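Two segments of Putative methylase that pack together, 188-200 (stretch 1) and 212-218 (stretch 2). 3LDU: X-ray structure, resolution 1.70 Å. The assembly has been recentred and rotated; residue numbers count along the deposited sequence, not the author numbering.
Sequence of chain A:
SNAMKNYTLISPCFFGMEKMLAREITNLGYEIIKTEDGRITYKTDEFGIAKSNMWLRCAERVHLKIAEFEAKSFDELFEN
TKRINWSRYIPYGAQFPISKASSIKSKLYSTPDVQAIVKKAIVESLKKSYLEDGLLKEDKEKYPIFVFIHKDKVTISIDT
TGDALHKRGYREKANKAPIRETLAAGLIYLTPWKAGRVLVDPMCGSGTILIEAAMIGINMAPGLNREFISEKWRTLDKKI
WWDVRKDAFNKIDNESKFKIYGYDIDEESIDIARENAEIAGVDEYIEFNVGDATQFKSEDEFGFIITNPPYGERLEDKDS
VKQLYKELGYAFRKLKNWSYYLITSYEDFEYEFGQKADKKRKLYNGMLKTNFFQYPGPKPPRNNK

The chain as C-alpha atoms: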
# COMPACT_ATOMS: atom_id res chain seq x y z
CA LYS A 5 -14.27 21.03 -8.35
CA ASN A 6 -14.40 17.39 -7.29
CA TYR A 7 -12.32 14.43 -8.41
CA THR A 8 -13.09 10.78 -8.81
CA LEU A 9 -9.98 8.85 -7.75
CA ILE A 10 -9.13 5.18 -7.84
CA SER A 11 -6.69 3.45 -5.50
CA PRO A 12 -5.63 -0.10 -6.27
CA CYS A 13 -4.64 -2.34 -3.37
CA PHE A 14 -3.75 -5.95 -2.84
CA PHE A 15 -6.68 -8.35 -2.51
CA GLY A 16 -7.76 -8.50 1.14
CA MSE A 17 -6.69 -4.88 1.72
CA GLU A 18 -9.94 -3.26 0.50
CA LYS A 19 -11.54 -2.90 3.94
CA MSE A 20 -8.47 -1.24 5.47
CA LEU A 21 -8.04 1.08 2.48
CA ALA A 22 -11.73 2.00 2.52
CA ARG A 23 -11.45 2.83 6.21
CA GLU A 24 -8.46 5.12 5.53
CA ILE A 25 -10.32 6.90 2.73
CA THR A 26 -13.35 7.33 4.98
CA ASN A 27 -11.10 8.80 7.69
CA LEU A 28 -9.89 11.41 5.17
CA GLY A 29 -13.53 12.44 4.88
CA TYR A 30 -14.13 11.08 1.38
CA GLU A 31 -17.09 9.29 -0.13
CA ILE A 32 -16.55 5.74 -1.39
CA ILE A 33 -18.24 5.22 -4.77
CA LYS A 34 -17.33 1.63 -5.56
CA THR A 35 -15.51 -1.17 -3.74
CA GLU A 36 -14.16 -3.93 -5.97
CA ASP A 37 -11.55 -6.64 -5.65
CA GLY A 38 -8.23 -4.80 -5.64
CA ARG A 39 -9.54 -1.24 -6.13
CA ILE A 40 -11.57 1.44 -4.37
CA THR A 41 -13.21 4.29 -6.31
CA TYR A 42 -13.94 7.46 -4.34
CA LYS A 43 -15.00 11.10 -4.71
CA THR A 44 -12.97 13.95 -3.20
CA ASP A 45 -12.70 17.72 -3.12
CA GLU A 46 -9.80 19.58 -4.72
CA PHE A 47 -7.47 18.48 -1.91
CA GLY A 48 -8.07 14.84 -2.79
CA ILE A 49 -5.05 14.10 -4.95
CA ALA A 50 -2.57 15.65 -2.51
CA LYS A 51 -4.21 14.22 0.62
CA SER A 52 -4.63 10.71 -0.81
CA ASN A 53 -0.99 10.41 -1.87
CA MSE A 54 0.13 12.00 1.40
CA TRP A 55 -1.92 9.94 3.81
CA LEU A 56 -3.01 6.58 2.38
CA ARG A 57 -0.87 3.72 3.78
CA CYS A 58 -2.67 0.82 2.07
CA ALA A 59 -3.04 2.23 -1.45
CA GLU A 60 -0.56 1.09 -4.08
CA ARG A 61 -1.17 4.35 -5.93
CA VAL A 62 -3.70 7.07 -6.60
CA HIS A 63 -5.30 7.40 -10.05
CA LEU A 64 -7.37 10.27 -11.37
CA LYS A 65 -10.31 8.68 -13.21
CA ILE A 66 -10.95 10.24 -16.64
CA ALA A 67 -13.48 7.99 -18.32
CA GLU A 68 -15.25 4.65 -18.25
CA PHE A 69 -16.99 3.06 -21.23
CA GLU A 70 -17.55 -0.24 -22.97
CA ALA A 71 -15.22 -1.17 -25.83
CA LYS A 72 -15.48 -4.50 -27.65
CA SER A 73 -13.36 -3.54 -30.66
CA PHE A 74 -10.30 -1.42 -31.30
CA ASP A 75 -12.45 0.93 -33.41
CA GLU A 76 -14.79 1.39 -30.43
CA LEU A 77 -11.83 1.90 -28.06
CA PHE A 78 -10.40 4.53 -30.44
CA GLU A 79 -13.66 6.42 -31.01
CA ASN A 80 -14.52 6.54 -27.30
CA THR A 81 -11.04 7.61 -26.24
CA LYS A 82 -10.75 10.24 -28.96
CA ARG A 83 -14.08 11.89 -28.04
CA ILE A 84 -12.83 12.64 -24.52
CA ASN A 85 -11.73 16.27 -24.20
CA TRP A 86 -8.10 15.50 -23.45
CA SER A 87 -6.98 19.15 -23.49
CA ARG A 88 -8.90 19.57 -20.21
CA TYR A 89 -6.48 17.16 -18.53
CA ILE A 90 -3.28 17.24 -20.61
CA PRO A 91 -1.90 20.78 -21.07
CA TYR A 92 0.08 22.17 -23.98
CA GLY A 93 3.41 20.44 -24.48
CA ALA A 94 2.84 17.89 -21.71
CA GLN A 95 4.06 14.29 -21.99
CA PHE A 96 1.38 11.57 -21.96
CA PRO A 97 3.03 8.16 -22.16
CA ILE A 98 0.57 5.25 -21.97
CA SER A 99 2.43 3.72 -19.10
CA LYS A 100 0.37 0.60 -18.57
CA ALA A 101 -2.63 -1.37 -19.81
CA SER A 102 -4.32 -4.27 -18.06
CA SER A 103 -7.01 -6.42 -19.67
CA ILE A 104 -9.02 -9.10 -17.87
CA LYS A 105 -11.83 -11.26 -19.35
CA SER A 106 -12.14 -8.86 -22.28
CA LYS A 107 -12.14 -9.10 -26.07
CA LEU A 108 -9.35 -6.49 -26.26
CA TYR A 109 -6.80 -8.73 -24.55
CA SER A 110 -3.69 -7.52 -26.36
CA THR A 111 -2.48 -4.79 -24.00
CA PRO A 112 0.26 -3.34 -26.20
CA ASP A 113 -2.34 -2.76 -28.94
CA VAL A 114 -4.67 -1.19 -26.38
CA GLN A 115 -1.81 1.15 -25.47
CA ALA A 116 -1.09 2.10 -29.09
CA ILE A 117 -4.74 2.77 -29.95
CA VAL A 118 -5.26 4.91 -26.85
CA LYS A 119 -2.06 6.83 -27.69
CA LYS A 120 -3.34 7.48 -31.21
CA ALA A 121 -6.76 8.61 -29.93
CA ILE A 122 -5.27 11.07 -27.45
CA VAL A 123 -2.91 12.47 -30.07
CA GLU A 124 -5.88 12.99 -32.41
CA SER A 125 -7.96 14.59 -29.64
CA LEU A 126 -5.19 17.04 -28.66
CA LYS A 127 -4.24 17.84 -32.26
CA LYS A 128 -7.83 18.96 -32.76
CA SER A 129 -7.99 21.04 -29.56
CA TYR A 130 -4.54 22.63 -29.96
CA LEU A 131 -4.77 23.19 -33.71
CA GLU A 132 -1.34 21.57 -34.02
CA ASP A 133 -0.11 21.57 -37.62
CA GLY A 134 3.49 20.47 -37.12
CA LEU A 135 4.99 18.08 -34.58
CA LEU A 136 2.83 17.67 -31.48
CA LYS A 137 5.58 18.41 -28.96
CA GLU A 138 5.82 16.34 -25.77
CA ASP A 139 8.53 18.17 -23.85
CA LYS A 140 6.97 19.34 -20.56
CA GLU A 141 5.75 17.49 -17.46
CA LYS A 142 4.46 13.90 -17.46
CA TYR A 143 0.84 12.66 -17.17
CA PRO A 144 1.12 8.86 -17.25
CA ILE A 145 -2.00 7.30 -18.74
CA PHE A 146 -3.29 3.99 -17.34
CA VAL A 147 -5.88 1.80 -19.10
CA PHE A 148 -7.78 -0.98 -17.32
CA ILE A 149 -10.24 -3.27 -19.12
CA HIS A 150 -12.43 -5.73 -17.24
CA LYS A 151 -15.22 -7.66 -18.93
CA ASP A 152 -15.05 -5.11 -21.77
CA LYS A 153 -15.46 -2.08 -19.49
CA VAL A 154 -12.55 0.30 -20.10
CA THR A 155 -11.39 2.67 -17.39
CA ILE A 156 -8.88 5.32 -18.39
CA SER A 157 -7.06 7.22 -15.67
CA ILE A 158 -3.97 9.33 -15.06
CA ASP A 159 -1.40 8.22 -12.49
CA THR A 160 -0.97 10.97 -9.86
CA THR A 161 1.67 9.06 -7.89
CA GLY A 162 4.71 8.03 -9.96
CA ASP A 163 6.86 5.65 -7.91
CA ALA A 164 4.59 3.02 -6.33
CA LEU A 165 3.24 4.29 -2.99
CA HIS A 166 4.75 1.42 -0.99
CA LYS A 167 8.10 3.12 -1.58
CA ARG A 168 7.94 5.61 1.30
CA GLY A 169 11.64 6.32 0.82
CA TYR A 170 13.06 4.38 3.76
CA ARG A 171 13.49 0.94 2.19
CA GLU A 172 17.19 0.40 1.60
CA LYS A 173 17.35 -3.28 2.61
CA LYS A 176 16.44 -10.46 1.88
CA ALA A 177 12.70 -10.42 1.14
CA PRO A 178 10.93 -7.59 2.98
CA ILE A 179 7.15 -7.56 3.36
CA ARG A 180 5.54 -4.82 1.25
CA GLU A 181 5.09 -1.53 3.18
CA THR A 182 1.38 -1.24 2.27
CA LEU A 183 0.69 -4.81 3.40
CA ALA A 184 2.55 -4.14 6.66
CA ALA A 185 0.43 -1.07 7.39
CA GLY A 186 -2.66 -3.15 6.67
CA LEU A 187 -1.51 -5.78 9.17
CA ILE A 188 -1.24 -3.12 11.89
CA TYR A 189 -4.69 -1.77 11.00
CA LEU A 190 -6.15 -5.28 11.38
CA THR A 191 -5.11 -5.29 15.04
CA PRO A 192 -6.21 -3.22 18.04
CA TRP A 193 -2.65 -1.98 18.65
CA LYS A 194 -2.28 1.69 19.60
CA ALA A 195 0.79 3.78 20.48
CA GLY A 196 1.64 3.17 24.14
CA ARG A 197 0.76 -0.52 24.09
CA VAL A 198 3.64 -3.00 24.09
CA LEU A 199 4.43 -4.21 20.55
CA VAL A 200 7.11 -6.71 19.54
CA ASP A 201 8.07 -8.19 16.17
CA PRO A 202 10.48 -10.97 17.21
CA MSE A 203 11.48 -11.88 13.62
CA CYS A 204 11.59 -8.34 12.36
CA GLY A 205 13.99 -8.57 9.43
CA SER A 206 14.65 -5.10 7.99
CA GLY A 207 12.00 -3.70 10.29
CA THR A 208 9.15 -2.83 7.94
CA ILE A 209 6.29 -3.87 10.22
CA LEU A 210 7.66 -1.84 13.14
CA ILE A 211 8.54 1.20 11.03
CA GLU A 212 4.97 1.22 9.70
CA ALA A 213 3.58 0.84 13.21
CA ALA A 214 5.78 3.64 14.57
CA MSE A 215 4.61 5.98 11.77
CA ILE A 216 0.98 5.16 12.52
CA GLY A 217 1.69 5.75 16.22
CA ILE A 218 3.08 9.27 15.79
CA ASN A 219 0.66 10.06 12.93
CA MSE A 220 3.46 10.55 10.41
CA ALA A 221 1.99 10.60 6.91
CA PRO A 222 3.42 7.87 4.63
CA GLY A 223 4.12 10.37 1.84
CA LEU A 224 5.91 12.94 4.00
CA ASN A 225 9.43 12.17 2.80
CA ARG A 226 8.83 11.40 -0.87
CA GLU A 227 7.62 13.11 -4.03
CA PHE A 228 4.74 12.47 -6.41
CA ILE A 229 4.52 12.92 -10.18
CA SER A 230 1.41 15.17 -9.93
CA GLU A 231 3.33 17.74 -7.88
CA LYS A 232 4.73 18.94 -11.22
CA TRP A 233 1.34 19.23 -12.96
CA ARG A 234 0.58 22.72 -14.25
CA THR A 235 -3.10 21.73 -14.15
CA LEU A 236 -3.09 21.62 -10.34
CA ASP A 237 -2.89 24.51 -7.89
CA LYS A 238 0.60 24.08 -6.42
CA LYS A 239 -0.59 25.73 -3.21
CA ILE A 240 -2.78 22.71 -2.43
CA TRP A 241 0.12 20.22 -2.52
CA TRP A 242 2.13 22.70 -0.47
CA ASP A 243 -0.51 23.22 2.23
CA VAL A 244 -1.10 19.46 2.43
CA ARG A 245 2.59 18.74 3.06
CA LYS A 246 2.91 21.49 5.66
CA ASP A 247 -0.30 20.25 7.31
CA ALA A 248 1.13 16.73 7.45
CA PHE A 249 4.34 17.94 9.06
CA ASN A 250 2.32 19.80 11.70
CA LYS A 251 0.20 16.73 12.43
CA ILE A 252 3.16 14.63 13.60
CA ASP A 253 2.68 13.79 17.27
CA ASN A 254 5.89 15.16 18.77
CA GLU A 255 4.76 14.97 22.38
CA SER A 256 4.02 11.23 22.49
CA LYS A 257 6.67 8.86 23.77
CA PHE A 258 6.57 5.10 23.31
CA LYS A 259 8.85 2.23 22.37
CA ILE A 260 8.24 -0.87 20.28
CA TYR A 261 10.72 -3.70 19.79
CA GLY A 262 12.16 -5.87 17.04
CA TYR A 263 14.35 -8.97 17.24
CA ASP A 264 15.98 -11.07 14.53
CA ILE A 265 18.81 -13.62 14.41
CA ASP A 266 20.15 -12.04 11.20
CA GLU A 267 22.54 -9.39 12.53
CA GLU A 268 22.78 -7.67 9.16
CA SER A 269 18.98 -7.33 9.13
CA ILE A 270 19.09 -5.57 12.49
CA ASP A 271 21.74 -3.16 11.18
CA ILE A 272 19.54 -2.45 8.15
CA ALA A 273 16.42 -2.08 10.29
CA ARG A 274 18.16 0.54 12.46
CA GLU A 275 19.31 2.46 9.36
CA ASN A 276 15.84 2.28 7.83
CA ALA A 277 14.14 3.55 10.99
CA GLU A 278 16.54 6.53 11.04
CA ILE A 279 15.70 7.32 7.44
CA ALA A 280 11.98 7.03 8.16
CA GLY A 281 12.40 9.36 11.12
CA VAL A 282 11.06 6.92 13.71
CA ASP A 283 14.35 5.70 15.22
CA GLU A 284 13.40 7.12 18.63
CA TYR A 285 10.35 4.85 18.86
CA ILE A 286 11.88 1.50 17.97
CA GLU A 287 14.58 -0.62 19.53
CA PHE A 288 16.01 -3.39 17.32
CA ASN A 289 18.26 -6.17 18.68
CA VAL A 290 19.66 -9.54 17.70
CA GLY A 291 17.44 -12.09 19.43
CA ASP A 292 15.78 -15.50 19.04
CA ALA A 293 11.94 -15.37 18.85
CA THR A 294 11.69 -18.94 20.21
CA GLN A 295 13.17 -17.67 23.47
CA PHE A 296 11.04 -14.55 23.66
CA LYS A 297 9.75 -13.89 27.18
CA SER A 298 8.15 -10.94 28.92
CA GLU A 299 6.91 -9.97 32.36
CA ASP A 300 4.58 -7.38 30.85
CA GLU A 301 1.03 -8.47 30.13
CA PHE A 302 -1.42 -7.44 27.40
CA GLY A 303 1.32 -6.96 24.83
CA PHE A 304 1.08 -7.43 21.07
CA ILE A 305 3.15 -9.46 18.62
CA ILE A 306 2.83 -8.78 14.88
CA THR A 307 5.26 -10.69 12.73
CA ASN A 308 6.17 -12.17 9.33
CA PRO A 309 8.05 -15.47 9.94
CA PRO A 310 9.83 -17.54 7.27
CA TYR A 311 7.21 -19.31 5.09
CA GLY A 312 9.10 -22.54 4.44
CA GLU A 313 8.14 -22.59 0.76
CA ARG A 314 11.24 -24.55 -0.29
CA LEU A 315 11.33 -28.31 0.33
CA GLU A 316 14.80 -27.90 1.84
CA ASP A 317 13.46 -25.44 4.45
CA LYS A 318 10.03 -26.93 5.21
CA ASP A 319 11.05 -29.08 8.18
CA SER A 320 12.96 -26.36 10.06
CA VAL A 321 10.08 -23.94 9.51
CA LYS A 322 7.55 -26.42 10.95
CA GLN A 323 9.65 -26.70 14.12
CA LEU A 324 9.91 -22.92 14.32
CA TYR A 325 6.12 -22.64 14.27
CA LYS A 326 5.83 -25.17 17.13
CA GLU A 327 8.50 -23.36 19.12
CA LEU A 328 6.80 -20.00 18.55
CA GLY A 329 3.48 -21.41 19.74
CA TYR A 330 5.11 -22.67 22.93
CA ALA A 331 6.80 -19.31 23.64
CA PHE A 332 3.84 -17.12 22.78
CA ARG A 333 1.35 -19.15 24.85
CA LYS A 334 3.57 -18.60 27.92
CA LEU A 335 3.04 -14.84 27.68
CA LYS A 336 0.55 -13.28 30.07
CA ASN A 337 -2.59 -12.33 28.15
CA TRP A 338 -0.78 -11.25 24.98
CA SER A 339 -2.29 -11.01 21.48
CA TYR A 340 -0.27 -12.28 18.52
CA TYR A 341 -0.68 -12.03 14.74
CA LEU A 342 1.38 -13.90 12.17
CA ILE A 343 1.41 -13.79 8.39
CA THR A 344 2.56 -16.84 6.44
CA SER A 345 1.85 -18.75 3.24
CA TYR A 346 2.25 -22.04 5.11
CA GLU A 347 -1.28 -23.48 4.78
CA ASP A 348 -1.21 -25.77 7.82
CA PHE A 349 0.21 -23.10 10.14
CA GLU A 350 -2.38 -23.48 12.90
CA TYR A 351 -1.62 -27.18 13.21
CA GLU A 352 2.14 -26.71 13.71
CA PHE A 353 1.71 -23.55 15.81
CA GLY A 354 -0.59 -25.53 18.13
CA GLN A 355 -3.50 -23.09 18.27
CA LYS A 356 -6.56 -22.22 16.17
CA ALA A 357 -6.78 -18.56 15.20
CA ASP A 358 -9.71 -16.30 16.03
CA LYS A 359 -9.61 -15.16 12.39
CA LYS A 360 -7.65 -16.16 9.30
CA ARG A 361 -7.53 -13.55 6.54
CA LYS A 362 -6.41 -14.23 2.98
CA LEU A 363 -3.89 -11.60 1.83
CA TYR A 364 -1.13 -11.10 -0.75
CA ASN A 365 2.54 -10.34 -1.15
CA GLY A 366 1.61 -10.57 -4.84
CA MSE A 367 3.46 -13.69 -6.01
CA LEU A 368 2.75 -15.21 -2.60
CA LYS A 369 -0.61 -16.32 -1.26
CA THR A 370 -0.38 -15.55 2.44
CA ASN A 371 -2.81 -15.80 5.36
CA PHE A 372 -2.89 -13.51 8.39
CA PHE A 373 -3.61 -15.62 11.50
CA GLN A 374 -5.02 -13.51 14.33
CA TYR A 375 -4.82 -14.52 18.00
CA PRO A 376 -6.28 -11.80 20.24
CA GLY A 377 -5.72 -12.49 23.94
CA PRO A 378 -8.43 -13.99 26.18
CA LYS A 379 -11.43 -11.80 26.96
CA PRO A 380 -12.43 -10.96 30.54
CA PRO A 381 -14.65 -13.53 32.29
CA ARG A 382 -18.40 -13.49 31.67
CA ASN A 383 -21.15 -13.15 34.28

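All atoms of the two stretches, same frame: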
# COMPACT_ATOMS: atom_id res chain seq x y z
N ILE A 188 -1.05 -3.90 10.67
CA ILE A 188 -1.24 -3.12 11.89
C ILE A 188 -2.71 -2.72 12.07
O ILE A 188 -3.27 -2.83 13.16
CB ILE A 188 -0.40 -1.83 11.90
CG1 ILE A 188 1.09 -2.12 11.62
CG2 ILE A 188 -0.56 -1.10 13.24
CD1 ILE A 188 1.67 -3.16 12.55
N TYR A 189 -3.30 -2.22 10.99
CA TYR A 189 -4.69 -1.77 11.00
C TYR A 189 -5.68 -2.88 11.35
O TYR A 189 -6.79 -2.61 11.83
CB TYR A 189 -5.04 -1.22 9.62
CG TYR A 189 -4.55 0.19 9.32
CD1 TYR A 189 -4.44 1.15 10.32
CD2 TYR A 189 -4.28 0.56 8.02
CE1 TYR A 189 -4.02 2.46 9.99
CE2 TYR A 189 -3.86 1.84 7.70
CZ TYR A 189 -3.74 2.78 8.68
OH TYR A 189 -3.33 4.04 8.32
N LEU A 190 -5.30 -4.13 11.07
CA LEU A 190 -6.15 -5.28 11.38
C LEU A 190 -6.09 -5.67 12.85
O LEU A 190 -6.83 -6.54 13.28
CB LEU A 190 -5.80 -6.49 10.50
CG LEU A 190 -6.29 -6.41 9.06
CD1 LEU A 190 -5.55 -7.38 8.14
CD2 LEU A 190 -7.79 -6.63 8.98
N THR A 191 -5.22 -5.03 13.61
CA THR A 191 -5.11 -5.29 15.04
C THR A 191 -5.59 -4.10 15.86
O THR A 191 -5.77 -3.00 15.33
CB THR A 191 -3.65 -5.56 15.45
OG1 THR A 191 -2.95 -4.31 15.55
CG2 THR A 191 -2.96 -6.49 14.45
N PRO A 192 -5.81 -4.32 17.16
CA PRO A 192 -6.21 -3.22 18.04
C PRO A 192 -5.02 -2.43 18.60
O PRO A 192 -5.22 -1.60 19.48
CB PRO A 192 -6.93 -3.93 19.20
CG PRO A 192 -7.00 -5.38 18.81
CD PRO A 192 -5.93 -5.62 17.83
N TRP A 193 -3.82 -2.66 18.09
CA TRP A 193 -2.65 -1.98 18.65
C TRP A 193 -2.77 -0.47 18.53
O TRP A 193 -3.21 0.06 17.51
CB TRP A 193 -1.35 -2.44 17.98
CG TRP A 193 -0.15 -1.70 18.54
CD1 TRP A 193 0.51 -1.98 19.70
CD2 TRP A 193 0.49 -0.54 17.97
NE1 TRP A 193 1.54 -1.07 19.89
CE2 TRP A 193 1.54 -0.18 18.85
CE3 TRP A 193 0.28 0.22 16.81
CZ2 TRP A 193 2.38 0.91 18.59
CZ3 TRP A 193 1.11 1.30 16.57
CH2 TRP A 193 2.14 1.63 17.45
N LYS A 194 -2.34 0.23 19.58
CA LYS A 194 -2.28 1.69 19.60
C LYS A 194 -0.97 2.11 20.25
O LYS A 194 -0.46 1.40 21.10
CB LYS A 194 -3.44 2.26 20.42
CG LYS A 194 -4.63 2.74 19.60
CD LYS A 194 -5.54 1.60 19.20
CE LYS A 194 -6.75 2.10 18.41
NZ LYS A 194 -7.76 1.03 18.18
N ALA A 195 -0.43 3.26 19.86
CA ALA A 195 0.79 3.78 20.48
C ALA A 195 0.67 3.79 22.01
O ALA A 195 -0.34 4.23 22.55
CB ALA A 195 1.09 5.20 19.96
N GLY A 196 1.69 3.29 22.69
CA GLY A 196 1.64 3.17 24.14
C GLY A 196 1.48 1.74 24.61
O GLY A 196 1.91 1.39 25.72
N ARG A 197 0.85 0.90 23.78
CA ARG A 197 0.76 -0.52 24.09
C ARG A 197 2.04 -1.23 23.67
O ARG A 197 2.66 -0.88 22.66
CB ARG A 197 -0.45 -1.15 23.38
CG ARG A 197 -1.79 -0.53 23.74
CD ARG A 197 -2.16 -0.79 25.19
NE ARG A 197 -2.23 -2.22 25.48
CZ ARG A 197 -3.30 -2.97 25.25
NH1 ARG A 197 -4.40 -2.44 24.73
NH2 ARG A 197 -3.26 -4.27 25.54
N VAL A 198 2.45 -2.24 24.43
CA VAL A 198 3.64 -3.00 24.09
C VAL A 198 3.46 -3.70 22.74
O VAL A 198 2.44 -4.36 22.50
CB VAL A 198 3.96 -4.05 25.18
CG1 VAL A 198 4.98 -5.04 24.68
CG2 VAL A 198 4.43 -3.38 26.47
N LEU A 199 4.44 -3.54 21.86
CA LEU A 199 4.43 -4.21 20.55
C LEU A 199 5.81 -4.76 20.23
O LEU A 199 6.81 -4.04 20.31
CB LEU A 199 4.01 -3.26 19.43
CG LEU A 199 4.18 -3.84 18.02
CD1 LEU A 199 3.25 -5.05 17.76
CD2 LEU A 199 3.91 -2.76 16.96
N VAL A 200 5.86 -6.05 19.89
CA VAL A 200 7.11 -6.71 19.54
C VAL A 200 6.96 -7.44 18.21
O VAL A 200 5.97 -8.12 18.00
CB VAL A 200 7.51 -7.76 20.60
CG1 VAL A 200 8.88 -8.34 20.27
CG2 VAL A 200 7.50 -7.13 21.98
N GLU A 212 6.34 0.84 10.00
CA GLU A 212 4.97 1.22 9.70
C GLU A 212 4.14 1.48 10.95
O GLU A 212 3.35 2.44 11.00
CB GLU A 212 4.28 0.22 8.77
CG GLU A 212 4.93 0.14 7.42
CD GLU A 212 4.66 1.38 6.56
OE1 GLU A 212 3.52 1.88 6.56
OE2 GLU A 212 5.59 1.83 5.88
N ALA A 213 4.33 0.64 11.98
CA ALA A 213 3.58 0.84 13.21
C ALA A 213 4.00 2.13 13.91
O ALA A 213 3.14 2.85 14.42
CB ALA A 213 3.73 -0.37 14.15
N ALA A 214 5.30 2.41 13.96
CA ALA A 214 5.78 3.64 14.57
C ALA A 214 5.17 4.85 13.84
O ALA A 214 4.73 5.80 14.48
CB ALA A 214 7.31 3.72 14.54
N MSE A 215 5.16 4.82 12.51
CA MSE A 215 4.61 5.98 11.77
C MSE A 215 3.12 6.19 12.02
O MSE A 215 2.65 7.31 12.18
CB MSE A 215 4.93 5.89 10.28
CG MSE A 215 6.42 5.93 10.00
SE MSE A 215 6.63 5.67 8.06
CE MSE A 215 5.73 7.28 7.49
N ILE A 216 2.38 5.09 12.11
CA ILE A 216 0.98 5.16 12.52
C ILE A 216 0.87 5.76 13.92
O ILE A 216 0.06 6.67 14.14
CB ILE A 216 0.31 3.77 12.45
CG1 ILE A 216 0.17 3.34 10.98
CG2 ILE A 216 -1.04 3.77 13.13
CD1 ILE A 216 -0.13 1.87 10.80
N GLY A 217 1.69 5.28 14.84
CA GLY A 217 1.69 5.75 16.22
C GLY A 217 1.94 7.23 16.44
O GLY A 217 1.35 7.83 17.34
N ILE A 218 2.83 7.83 15.65
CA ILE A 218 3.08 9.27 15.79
C ILE A 218 2.33 10.08 14.73
O ILE A 218 2.56 11.28 14.59
CB ILE A 218 4.59 9.61 15.75
CG1 ILE A 218 5.22 9.17 14.42
CG2 ILE A 218 5.31 8.95 16.92
CD1 ILE A 218 6.63 9.70 14.22

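The two backbones come closest where Ala 195 meets Gly 217, with CA atoms only 4.8 Å apart, at a point where a CB on the glycine would be tight against stretch 1. Around it, the contact is apolar packing on a helix face formed by Ala 213, Ile 216 and Gly 217. The principle is general: where a helix carries alanine or glycine, its backbone becomes accessible, and a bulky partner can approach the main chain itself.

Stretch 2 is the last part of a helix, residues 212 to 217, with Ile 218 the first residue to leave helical phi/psi. Stretch 1 starts in a helix, passes through a loop and a type II turn from Lys 194 to Arg 197, and enters a strand at Leu 199. The backbones also come near at Ile 188 and Ala 213, whose CA atoms are 6.4 Å apart. No hydrogen bond crosses between the stretches.

The missing side chain of Gly 217 leaves room for the closer approach. An ideal CB on this residue would point toward stretch 1 and lie only 3.4 Å from Ala 195 CB and 3.4 Å from Trp 193 CH2, both tight. Without it, Trp 193 CH2 sits 4.3 Å from Gly 217 CA, and Ala 195 CB rests 3.7 Å from Gly 217 O.

Ala 213 is the common meeting point. Its CB is 3.8 Å from Ile 188 CD1, 3.7 Å from Leu 199 CD2 and 3.9 Å from Trp 193 CZ3, so a single methyl gathers three larger apolar side chains. The indole also approaches the helix backbone obliquely, with Trp 193 CZ3 3.3 Å from Ala 213 O. That carbonyl is already engaged within the helix, accepting a hydrogen bond from Gly 217 N (N to O, 2.9 Å).

One helical turn on from Glu 212, Ile 216 extends the apolar patch. Its CD1 lies 3.9 Å from Ile 188 CB and 4.0 Å from Tyr 189 CE1, over one face of the tyrosine ring. Tyr 189 sets out sideways from its CA, yet the end of its side chain comes nearer.

The hydrogen bonds made by stretch 1 side chains within these segments stay inside stretch 1. Thr 191 OG1 donates to Ile 188 O (2.8 Å) and accepts from Trp 193 N (3.2 Å), linking the helix to the loop. Trp 193 NE1 donates to Arg 197 O (3.0 Å). The turn is closed by Arg 197 N to Lys 194 O (3.0 Å), and Gly 196 within it adopts a positive phi, 107°.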